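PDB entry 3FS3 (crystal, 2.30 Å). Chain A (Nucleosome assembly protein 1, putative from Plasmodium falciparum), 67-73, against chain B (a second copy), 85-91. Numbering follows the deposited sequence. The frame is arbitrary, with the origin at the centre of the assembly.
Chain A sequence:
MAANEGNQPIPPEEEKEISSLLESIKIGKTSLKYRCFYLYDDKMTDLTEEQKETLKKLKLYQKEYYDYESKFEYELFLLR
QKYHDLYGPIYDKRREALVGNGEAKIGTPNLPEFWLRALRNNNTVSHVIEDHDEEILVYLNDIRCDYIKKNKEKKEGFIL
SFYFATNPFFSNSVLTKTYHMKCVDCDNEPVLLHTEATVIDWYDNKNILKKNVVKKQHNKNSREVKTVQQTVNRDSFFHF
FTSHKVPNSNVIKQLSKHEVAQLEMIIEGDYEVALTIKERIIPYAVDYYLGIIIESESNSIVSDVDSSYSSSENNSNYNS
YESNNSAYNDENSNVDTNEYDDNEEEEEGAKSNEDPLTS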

# COMPACT_ATOMS: atom_id res chain seq x y z
N ASP A 67 4.29 -17.10 13.57
CA ASP A 67 3.13 -17.98 13.66
C ASP A 67 1.87 -17.11 13.69
O ASP A 67 0.96 -17.29 12.89
CB ASP A 67 3.20 -18.85 14.92
CG ASP A 67 4.29 -19.92 14.85
OD1 ASP A 67 4.51 -20.48 13.75
OD2 ASP A 67 4.92 -20.20 15.89
N TYR A 68 1.83 -16.15 14.61
CA TYR A 68 0.68 -15.26 14.70
C TYR A 68 0.49 -14.49 13.40
O TYR A 68 -0.64 -14.35 12.92
CB TYR A 68 0.86 -14.27 15.85
CG TYR A 68 0.46 -14.83 17.19
CD1 TYR A 68 -0.83 -15.31 17.41
CD2 TYR A 68 1.37 -14.88 18.24
CE1 TYR A 68 -1.20 -15.83 18.65
CE2 TYR A 68 1.01 -15.39 19.48
CZ TYR A 68 -0.28 -15.86 19.68
OH TYR A 68 -0.64 -16.35 20.91
N GLU A 69 1.58 -14.01 12.82
CA GLU A 69 1.48 -13.27 11.57
C GLU A 69 0.88 -14.12 10.45
O GLU A 69 0.11 -13.61 9.64
CB GLU A 69 2.85 -12.74 11.15
CG GLU A 69 2.80 -11.85 9.91
CD GLU A 69 4.17 -11.36 9.48
OE1 GLU A 69 5.02 -12.20 9.11
OE2 GLU A 69 4.41 -10.14 9.52
N SER A 70 1.22 -15.40 10.40
CA SER A 70 0.68 -16.29 9.38
C SER A 70 -0.82 -16.42 9.58
O SER A 70 -1.59 -16.46 8.62
CB SER A 70 1.31 -17.67 9.45
OG SER A 70 2.69 -17.60 9.18
N LYS A 71 -1.24 -16.48 10.84
CA LYS A 71 -2.66 -16.60 11.15
C LYS A 71 -3.41 -15.31 10.81
O LYS A 71 -4.57 -15.36 10.40
CB LYS A 71 -2.84 -16.98 12.63
CG LYS A 71 -2.25 -18.35 12.96
CD LYS A 71 -2.46 -18.73 14.42
CE LYS A 71 -2.04 -20.18 14.69
NZ LYS A 71 -0.59 -20.45 14.44
N PHE A 72 -2.76 -14.16 10.97
CA PHE A 72 -3.39 -12.89 10.63
C PHE A 72 -3.54 -12.84 9.12
O PHE A 72 -4.59 -12.49 8.58
CB PHE A 72 -2.54 -11.69 11.08
CG PHE A 72 -2.89 -10.40 10.38
CD1 PHE A 72 -4.00 -9.65 10.77
CD2 PHE A 72 -2.12 -9.94 9.31
CE1 PHE A 72 -4.33 -8.46 10.11
CE2 PHE A 72 -2.43 -8.75 8.65
CZ PHE A 72 -3.55 -8.01 9.05
N GLU A 73 -2.46 -13.20 8.42
CA GLU A 73 -2.49 -13.18 6.97
C GLU A 73 -3.63 -14.06 6.47
O GLU A 73 -4.33 -13.70 5.53
CB GLU A 73 -1.17 -13.69 6.40
CG GLU A 73 -1.00 -13.39 4.92
CD GLU A 73 0.10 -14.20 4.27
OE1 GLU A 73 0.58 -13.79 3.19
OE2 GLU A 73 0.47 -15.26 4.82
N ASP B 85 -2.61 -6.68 19.56
CA ASP B 85 -2.60 -7.11 20.95
C ASP B 85 -1.94 -8.47 21.14
O ASP B 85 -1.41 -8.76 22.22
CB ASP B 85 -4.03 -7.15 21.52
CG ASP B 85 -4.58 -5.76 21.79
OD1 ASP B 85 -3.90 -4.97 22.50
OD2 ASP B 85 -5.68 -5.44 21.31
N LEU B 86 -1.97 -9.30 20.11
CA LEU B 86 -1.31 -10.60 20.20
C LEU B 86 0.20 -10.42 20.08
O LEU B 86 0.97 -11.17 20.67
CB LEU B 86 -1.84 -11.55 19.11
CG LEU B 86 -3.28 -12.02 19.35
CD1 LEU B 86 -3.73 -12.94 18.24
CD2 LEU B 86 -3.37 -12.74 20.69
N TYR B 87 0.65 -9.42 19.31
CA TYR B 87 2.09 -9.18 19.16
C TYR B 87 2.70 -8.55 20.42
O TYR B 87 3.86 -8.82 20.76
CB TYR B 87 2.39 -8.26 17.97
CG TYR B 87 1.92 -8.77 16.62
CD1 TYR B 87 2.01 -10.13 16.28
CD2 TYR B 87 1.40 -7.90 15.67
CE1 TYR B 87 1.58 -10.59 15.03
CE2 TYR B 87 0.98 -8.35 14.41
CZ TYR B 87 1.07 -9.70 14.10
OH TYR B 87 0.62 -10.15 12.88
N GLY B 88 1.92 -7.71 21.08
CA GLY B 88 2.37 -7.03 22.29
C GLY B 88 3.20 -7.84 23.26
O GLY B 88 4.34 -7.47 23.56
N PRO B 89 2.67 -8.96 23.78
CA PRO B 89 3.42 -9.80 24.73
C PRO B 89 4.71 -10.34 24.13
O PRO B 89 5.70 -10.57 24.83
CB PRO B 89 2.43 -10.93 25.04
CG PRO B 89 1.09 -10.25 24.88
CD PRO B 89 1.29 -9.45 23.62
N ILE B 90 4.71 -10.56 22.82
CA ILE B 90 5.90 -11.08 22.17
C ILE B 90 6.98 -10.01 22.14
O ILE B 90 8.16 -10.32 22.28
CB ILE B 90 5.57 -11.56 20.74
CG1 ILE B 90 4.47 -12.63 20.82
CG2 ILE B 90 6.81 -12.16 20.09
CD1 ILE B 90 4.03 -13.19 19.48
N TYR B 91 6.58 -8.75 21.99
CA TYR B 91 7.55 -7.66 21.98
C TYR B 91 8.11 -7.44 23.39
O TYR B 91 9.31 -7.22 23.55
CB TYR B 91 6.92 -6.35 21.47
CG TYR B 91 6.46 -6.40 20.03
CD1 TYR B 91 7.18 -7.12 19.07
CD2 TYR B 91 5.33 -5.70 19.61
CE1 TYR B 91 6.78 -7.15 17.74
CE2 TYR B 91 4.92 -5.72 18.27
CZ TYR B 91 5.65 -6.45 17.34
OH TYR B 91 5.25 -6.49 16.02

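Two helices from two copies of the protein lie nearly antiparallel here, their N-to-C directions 169° apart and their axes 10.6 Å apart at closest approach. That spacing leaves room for large side chains between the backbones, and the pairing rests on them: no hydrogen bond crosses between the stretches, 265 Å² is buried, counting both sides, and the side-chain contacts of Tyr A68 are apolar.

Tyr A68 is the centrepiece, with the largest covered area of any residue here. Its CA-to-CB bond points toward the partner helix, and the m rotamer lays the ring across Leu B86 and Ile B90, residues one helical turn apart. CB of Leu B86 lies over one face of the ring, while its CD1 comes 3.8 Å from CD1 of Tyr A68. Ile B90 meets the ring edge near its plane, its CD1 3.4 Å from CD2 of Tyr A68, a snug approach. The tyrosine thus offers two different surfaces to two aliphatic side chains, both of them m at chi1 and t at chi2.

Tyr B87 covers the next largest area and works differently. Its CB leaves sideways, yet the long ring brings its end closer to chain A. On the way, CE1 of Tyr B87 packs 3.8 Å from CB of Tyr A68, an apolar contact rather than a ring stack. At the tip, OH of Tyr B87 lies 3.5 Å from CA of Glu A69 and 3.9 Å from CB of Phe A72, so the hydroxyl rests against carbon and gains no hydrogen bond from this partner stretch.

Within chain A, Phe A72 N bonds to Tyr A68 O at 2.9 Å, a regular helical turn, whereas chain B kinks at Pro B89, whose nitrogen has no hydrogen to give the preceding turn. The proline itself stays out of reach of the chain A stretch, leaving Leu B86, Tyr B87 and Ile B90 to make the contact.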